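Local coordinates for putative sporulation-specific glycosylase YdhD (Bacillus subtilis subsp. subtilis str. 168, PDB 3CZ8), which probably hydrolyses glycosidic bonds as a sporulation-specific glycosylase of glycoside hydrolase family 18, this chain being its catalytic domain without the LysM repeats, at residues 190-195 / 226-231; 241-246 / 280-285. The protein carries 1 engineered substitution. All blocks are in the same frame, centred on the assembly; numbering follows the deposited sequence.

Contact 1: residues 190-195 / 226-231; sequences SEPGPV and YDWIIP
Where a loop of the family 18 TIM barrel meets the antiparallel insertion sheet, P192 of the loop lies over the indole of W228 on strand 225-229. The contact is a CH-pi one: P192 CA stands 3.5 Å from the centroid of the W228 six-membered ring, 14° off its normal. W228 CG is anti to its own carbonyl carbon (chi1 -70°), which brings it to 3.8 Å from P192 CB. The proline ring spreads back from there over the pyrrole side, CB reaching W228 CD2 at 3.7 Å and CD reaching CD1 at 3.8 Å. At the far rim G193 O comes within 3.3 Å of W228 CH2. The opposite face carries CB of Y226, two residues back on the strand, so the indole is sandwiched between loop and its own strand. W228 NE1 makes a weak hydrogen bond to H187 O. An alanine in place of W228 would probably leave P192 without its aromatic floor and H187 O without that bond. Flanking this centre, P192 CG touches I230 CG2 at 3.8 Å. The Y226 hydroxyl is hydrogen-bonded to D184, and the side chain of Y226 lies about 10 Å from that of E120, the predicted proton donor. The loop 190-195 thus runs between barrel strand 177-181 and helix 198-208 while resting on the insertion sheet, where P192 also touches E279 of strand 277-281.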
loop_
_atom_site.group_PDB
_atom_site.type_symbol
_atom_site.label_atom_id
_atom_site.label_comp_id
_atom_site.label_asym_id
_atom_site.label_seq_id
_atom_site.Cartn_x
_atom_site.Cartn_y
_atom_site.Cartn_z
ATOM N N SER A 190 -8.601 8.181 -18.593
ATOM C CA SER A 190 -8.397 7.866 -20.009
ATOM C C SER A 190 -9.102 6.578 -20.460
ATOM O O SER A 190 -9.747 5.894 -19.663
ATOM C CB SER A 190 -6.900 7.798 -20.336
ATOM O OG SER A 190 -6.347 6.533 -20.007
ATOM N N GLU A 191 -8.977 6.288 -21.753
ATOM C CA GLU A 191 -9.374 5.024 -22.372
ATOM C C GLU A 191 -8.470 3.897 -21.841
ATOM O O GLU A 191 -7.288 4.139 -21.563
ATOM C CB GLU A 191 -9.225 5.173 -23.896
ATOM C CG GLU A 191 -9.633 3.986 -24.775
ATOM C CD GLU A 191 -11.092 4.025 -25.200
ATOM O OE1 GLU A 191 -11.552 5.083 -25.687
ATOM O OE2 GLU A 191 -11.774 2.987 -25.065
ATOM N N PRO A 192 -9.030 2.679 -21.649
ATOM C CA PRO A 192 -8.241 1.497 -21.269
ATOM C C PRO A 192 -7.033 1.182 -22.144
ATOM O O PRO A 192 -7.097 1.304 -23.366
ATOM C CB PRO A 192 -9.263 0.350 -21.337
ATOM C CG PRO A 192 -10.445 0.915 -22.073
ATOM C CD PRO A 192 -10.467 2.350 -21.707
ATOM N N GLY A 193 -5.945 0.781 -21.492
ATOM C CA GLY A 193 -4.704 0.393 -22.156
ATOM C C GLY A 193 -3.577 0.226 -21.148
ATOM O O GLY A 193 -3.764 0.521 -19.966
ATOM N N PRO A 194 -2.398 -0.238 -21.610
ATOM C CA PRO A 194 -1.252 -0.527 -20.741
ATOM C C PRO A 194 -0.750 0.702 -19.999
ATOM O O PRO A 194 -0.575 1.761 -20.603
ATOM C CB PRO A 194 -0.186 -1.039 -21.716
ATOM C CG PRO A 194 -0.605 -0.525 -23.049
ATOM C CD PRO A 194 -2.088 -0.505 -23.026
ATOM N N VAL A 195 -0.531 0.549 -18.697
ATOM C CA VAL A 195 -0.089 1.642 -17.838
ATOM C C VAL A 195 1.334 2.103 -18.183
ATOM O O VAL A 195 1.632 3.300 -18.193
ATOM C CB VAL A 195 -0.173 1.220 -16.359
ATOM C CG1 VAL A 195 0.450 2.255 -15.477
ATOM C CG2 VAL A 195 -1.628 0.986 -15.953
ATOM N N TYR A 226 -5.240 -0.317 -13.418
ATOM C CA TYR A 226 -6.586 0.266 -13.509
ATOM C C TYR A 226 -7.650 -0.701 -13.992
ATOM O O TYR A 226 -7.375 -1.585 -14.798
ATOM C CB TYR A 226 -6.611 1.563 -14.347
ATOM C CG TYR A 226 -5.719 2.664 -13.817
ATOM C CD1 TYR A 226 -6.169 3.551 -12.842
ATOM C CD2 TYR A 226 -4.415 2.809 -14.285
ATOM C CE1 TYR A 226 -5.335 4.550 -12.348
ATOM C CE2 TYR A 226 -3.576 3.795 -13.799
ATOM C CZ TYR A 226 -4.038 4.663 -12.836
ATOM O OH TYR A 226 -3.195 5.639 -12.368
ATOM N N ASP A 227 -8.865 -0.499 -13.491
ATOM C CA ASP A 227 -10.037 -1.287 -13.856
ATOM C C ASP A 227 -11.049 -0.360 -14.524
ATOM O O ASP A 227 -11.690 0.443 -13.853
ATOM C CB ASP A 227 -10.643 -1.902 -12.589
ATOM C CG ASP A 227 -11.645 -3.014 -12.877
ATOM O OD1 ASP A 227 -11.803 -3.888 -12.000
ATOM O OD2 ASP A 227 -12.269 -3.034 -13.960
ATOM N N TRP A 228 -11.183 -0.483 -15.844
ATOM C CA TRP A 228 -12.090 0.357 -16.638
ATOM C C TRP A 228 -13.345 -0.418 -17.042
ATOM O O TRP A 228 -13.258 -1.590 -17.392
ATOM C CB TRP A 228 -11.420 0.763 -17.952
ATOM C CG TRP A 228 -10.271 1.727 -17.898
ATOM C CD1 TRP A 228 -10.345 3.092 -17.968
ATOM C CD2 TRP A 228 -8.875 1.404 -17.856
ATOM N NE1 TRP A 228 -9.087 3.637 -17.937
ATOM C CE2 TRP A 228 -8.163 2.626 -17.875
ATOM C CE3 TRP A 228 -8.154 0.201 -17.798
ATOM C CZ2 TRP A 228 -6.763 2.683 -17.836
ATOM C CZ3 TRP A 228 -6.761 0.257 -17.767
ATOM C CH2 TRP A 228 -6.081 1.494 -17.783
ATOM N N ILE A 229 -14.502 0.244 -17.029
ATOM C CA ILE A 229 -15.698 -0.320 -17.667
ATOM C C ILE A 229 -15.643 -0.053 -19.181
ATOM O O ILE A 229 -15.668 1.107 -19.613
ATOM C CB ILE A 229 -17.028 0.220 -17.046
ATOM C CG1 ILE A 229 -17.271 -0.373 -15.656
ATOM C CG2 ILE A 229 -18.233 -0.131 -17.923
ATOM C CD1 ILE A 229 -17.067 0.595 -14.513
ATOM N N ILE A 230 -15.541 -1.121 -19.980
ATOM C CA ILE A 230 -15.603 -0.979 -21.444
ATOM C C ILE A 230 -17.059 -0.808 -21.920
ATOM O O ILE A 230 -17.985 -0.950 -21.119
ATOM C CB ILE A 230 -14.727 -1.988 -22.245
ATOM C CG1 ILE A 230 -14.928 -3.426 -21.773
ATOM C CG2 ILE A 230 -13.265 -1.565 -22.179
ATOM C CD1 ILE A 230 -14.216 -4.450 -22.652
ATOM N N PRO A 231 -17.284 -0.628 -23.232
ATOM C CA PRO A 231 -17.742 0.622 -23.776
ATOM C C PRO A 231 -17.475 1.819 -22.843
ATOM O O PRO A 231 -18.289 2.156 -21.975
ATOM C CB PRO A 231 -19.208 0.306 -24.091
ATOM C CG PRO A 231 -19.114 -1.293 -24.482
ATOM C CD PRO A 231 -17.622 -1.679 -24.198
#

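Contact 2: residues 241-246 / 280-285; sequences ISNQNA and VWFEGV. Engineered in segment 280-285: G284 (natural residue Asp).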
loop_
_atom_site.group_PDB
_atom_site.type_symbol
_atom_site.label_atom_id
_atom_site.label_comp_id
_atom_site.label_asym_id
_atom_site.label_seq_id
_atom_site.Cartn_x
_atom_site.Cartn_y
_atom_site.Cartn_z
ATOM N N ILE A 241 -6.225 0.569 -8.748
ATOM C CA ILE A 241 -6.002 -0.593 -7.893
ATOM C C ILE A 241 -4.540 -1.031 -7.949
ATOM O O ILE A 241 -3.835 -0.737 -8.916
ATOM C CB ILE A 241 -6.944 -1.790 -8.268
ATOM C CG1 ILE A 241 -6.645 -2.332 -9.669
ATOM C CG2 ILE A 241 -8.425 -1.407 -8.143
ATOM C CD1 ILE A 241 -7.482 -3.534 -10.042
ATOM N N SER A 242 -4.081 -1.716 -6.906
ATOM C CA SER A 242 -2.711 -2.211 -6.863
ATOM C C SER A 242 -2.574 -3.399 -7.805
ATOM O O SER A 242 -3.573 -3.959 -8.258
ATOM C CB SER A 242 -2.299 -2.589 -5.428
ATOM O OG SER A 242 -2.714 -3.907 -5.089
ATOM N N ASN A 243 -1.336 -3.777 -8.104
ATOM C CA ASN A 243 -1.084 -4.920 -8.961
ATOM C C ASN A 243 -1.586 -6.231 -8.355
ATOM O O ASN A 243 -2.092 -7.087 -9.078
ATOM C CB ASN A 243 0.394 -4.992 -9.332
ATOM C CG ASN A 243 0.831 -3.814 -10.193
ATOM O OD1 ASN A 243 0.168 -3.472 -11.173
ATOM N ND2 ASN A 243 1.936 -3.179 -9.821
ATOM N N GLN A 244 -1.477 -6.360 -7.031
ATOM C CA GLN A 244 -2.044 -7.510 -6.330
ATOM C C GLN A 244 -3.575 -7.502 -6.376
ATOM O O GLN A 244 -4.187 -8.556 -6.563
ATOM C CB GLN A 244 -1.547 -7.599 -4.885
ATOM C CG GLN A 244 -1.809 -8.968 -4.264
ATOM C CD GLN A 244 -1.353 -9.080 -2.835
ATOM O OE1 GLN A 244 -0.230 -8.704 -2.493
ATOM N NE2 GLN A 244 -2.220 -9.619 -1.985
ATOM N N ASN A 245 -4.178 -6.317 -6.234
ATOM C CA ASN A 245 -5.634 -6.144 -6.393
ATOM C C ASN A 245 -6.167 -6.627 -7.732
ATOM O O ASN A 245 -7.244 -7.212 -7.790
ATOM C CB ASN A 245 -6.054 -4.687 -6.220
ATOM C CG ASN A 245 -5.898 -4.186 -4.809
ATOM O OD1 ASN A 245 -5.846 -2.979 -4.590
ATOM N ND2 ASN A 245 -5.834 -5.099 -3.841
ATOM N N ALA A 246 -5.418 -6.358 -8.801
ATOM C CA ALA A 246 -5.752 -6.851 -10.134
ATOM C C ALA A 246 -5.768 -8.378 -10.201
ATOM O O ALA A 246 -6.695 -8.966 -10.753
ATOM C CB ALA A 246 -4.792 -6.281 -11.159
ATOM N N VAL A 280 -8.967 -4.613 -17.431
ATOM C CA VAL A 280 -7.963 -4.320 -16.412
ATOM C C VAL A 280 -6.566 -4.440 -17.011
ATOM O O VAL A 280 -6.244 -5.451 -17.624
ATOM C CB VAL A 280 -8.101 -5.264 -15.181
ATOM C CG1 VAL A 280 -7.104 -4.897 -14.070
ATOM C CG2 VAL A 280 -9.525 -5.247 -14.638
ATOM N N TRP A 281 -5.762 -3.391 -16.842
ATOM C CA TRP A 281 -4.334 -3.404 -17.178
ATOM C C TRP A 281 -3.507 -3.119 -15.927
ATOM O O TRP A 281 -3.833 -2.218 -15.150
ATOM C CB TRP A 281 -4.025 -2.342 -18.239
ATOM C CG TRP A 281 -4.577 -2.660 -19.588
ATOM C CD1 TRP A 281 -5.845 -2.406 -20.036
ATOM C CD2 TRP A 281 -3.884 -3.292 -20.674
ATOM N NE1 TRP A 281 -5.983 -2.846 -21.330
ATOM C CE2 TRP A 281 -4.797 -3.396 -21.746
ATOM C CE3 TRP A 281 -2.584 -3.798 -20.838
ATOM C CZ2 TRP A 281 -4.450 -3.971 -22.976
ATOM C CZ3 TRP A 281 -2.237 -4.373 -22.064
ATOM C CH2 TRP A 281 -3.169 -4.452 -23.115
ATOM N N PHE A 282 -2.427 -3.876 -15.747
ATOM C CA PHE A 282 -1.628 -3.807 -14.530
ATOM C C PHE A 282 -0.200 -4.255 -14.820
ATOM O O PHE A 282 0.225 -4.254 -15.973
ATOM C CB PHE A 282 -2.274 -4.629 -13.390
ATOM C CG PHE A 282 -2.341 -6.118 -13.655
ATOM C CD1 PHE A 282 -3.277 -6.648 -14.536
ATOM C CD2 PHE A 282 -1.487 -6.992 -12.991
ATOM C CE1 PHE A 282 -3.337 -8.016 -14.771
ATOM C CE2 PHE A 282 -1.540 -8.361 -13.221
ATOM C CZ PHE A 282 -2.461 -8.871 -14.113
ATOM N N GLU A 283 0.543 -4.598 -13.771
ATOM C CA GLU A 283 1.914 -5.090 -13.893
ATOM C C GLU A 283 2.077 -6.398 -13.125
ATOM O O GLU A 283 1.631 -6.509 -11.983
ATOM C CB GLU A 283 2.900 -4.061 -13.338
ATOM C CG GLU A 283 2.994 -2.769 -14.130
ATOM C CD GLU A 283 3.846 -2.889 -15.382
ATOM O OE1 GLU A 283 4.834 -3.648 -15.371
ATOM O OE2 GLU A 283 3.535 -2.207 -16.376
ATOM N N GLY A 284 2.713 -7.381 -13.758
ATOM C CA GLY A 284 3.040 -8.650 -13.108
ATOM C C GLY A 284 4.540 -8.886 -13.017
ATOM O O GLY A 284 5.329 -7.960 -13.225
ATOM N N VAL A 285 4.925 -10.128 -12.721
ATOM C CA VAL A 285 6.329 -10.502 -12.529
ATOM C C VAL A 285 7.118 -10.448 -13.841
ATOM O O VAL A 285 8.284 -10.045 -13.856
ATOM C CB VAL A 285 6.471 -11.908 -11.882
ATOM C CG1 VAL A 285 7.863 -12.101 -11.287
ATOM C CG2 VAL A 285 5.414 -12.119 -10.805
#
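N243 and E283 make the polar half of this buried contact, their side chains lying side by side and pointing the same way. E283 N donates to N243 OD1 at 2.9 Å with an N-H...O angle of 145°, the donor sitting above the carbonyl plane. CG of N243 is turned anti to its own carbonyl carbon (chi1 -66°), which brings CG to 3.3 Å from E283 O. The other end of that amide serves the dimer: ND2 bonds to Q244 OE1 of the second subunit, and Q244 OE1 of this chain accepts the equivalent bond from N243 ND2 of the second subunit. The carboxylate of E283 leads away to a salt bridge with K291.

The apolar half centres on A246. Its CB lies over one face of the F282 ring, 3.8 Å from the centroid and 24° off the normal, a CH-pi contact nearest to F282 CG at 3.5 Å. The same methyl meets V280 CG1 at 4.0 Å, while CD1 of I241 approaches that V280 branch more loosely. The F282 side chain also touches I247 of the same helix as A246 and I257 of a loop.

Within 241-246, S242 and N245 bond reciprocally: N245 N donates to S242 OG at 3.0 Å, and S242 N to N245 OD1 at 3.2 Å. This is a capping box, starting helix 243-252, which packs by its first turn on the end of strand 277-281 in the alpha+beta insertion characteristic of many family 18 chitinases.

How the contacts relate
Contact 1 closes before contact 2 opens along the chain, and their centres lie 13 Å apart on the same side of the chain's centre. Strands 225-229 and 277-281, one from each contact, are neighbours in the five-stranded antiparallel sheet, joined by a probable hydrogen bond from Y226 N to W281 O at 2.9 Å. W281 also packs against G193 and P194, bringing strand 277-281 up to the loop of contact 1. That sheet and helix 243-252 are inserted between barrel strands 217-220 and 302-310. Contact 1 therefore joins the insertion to a loop of the barrel, whereas contact 2 joins helix to strand inside it and borders the second subunit.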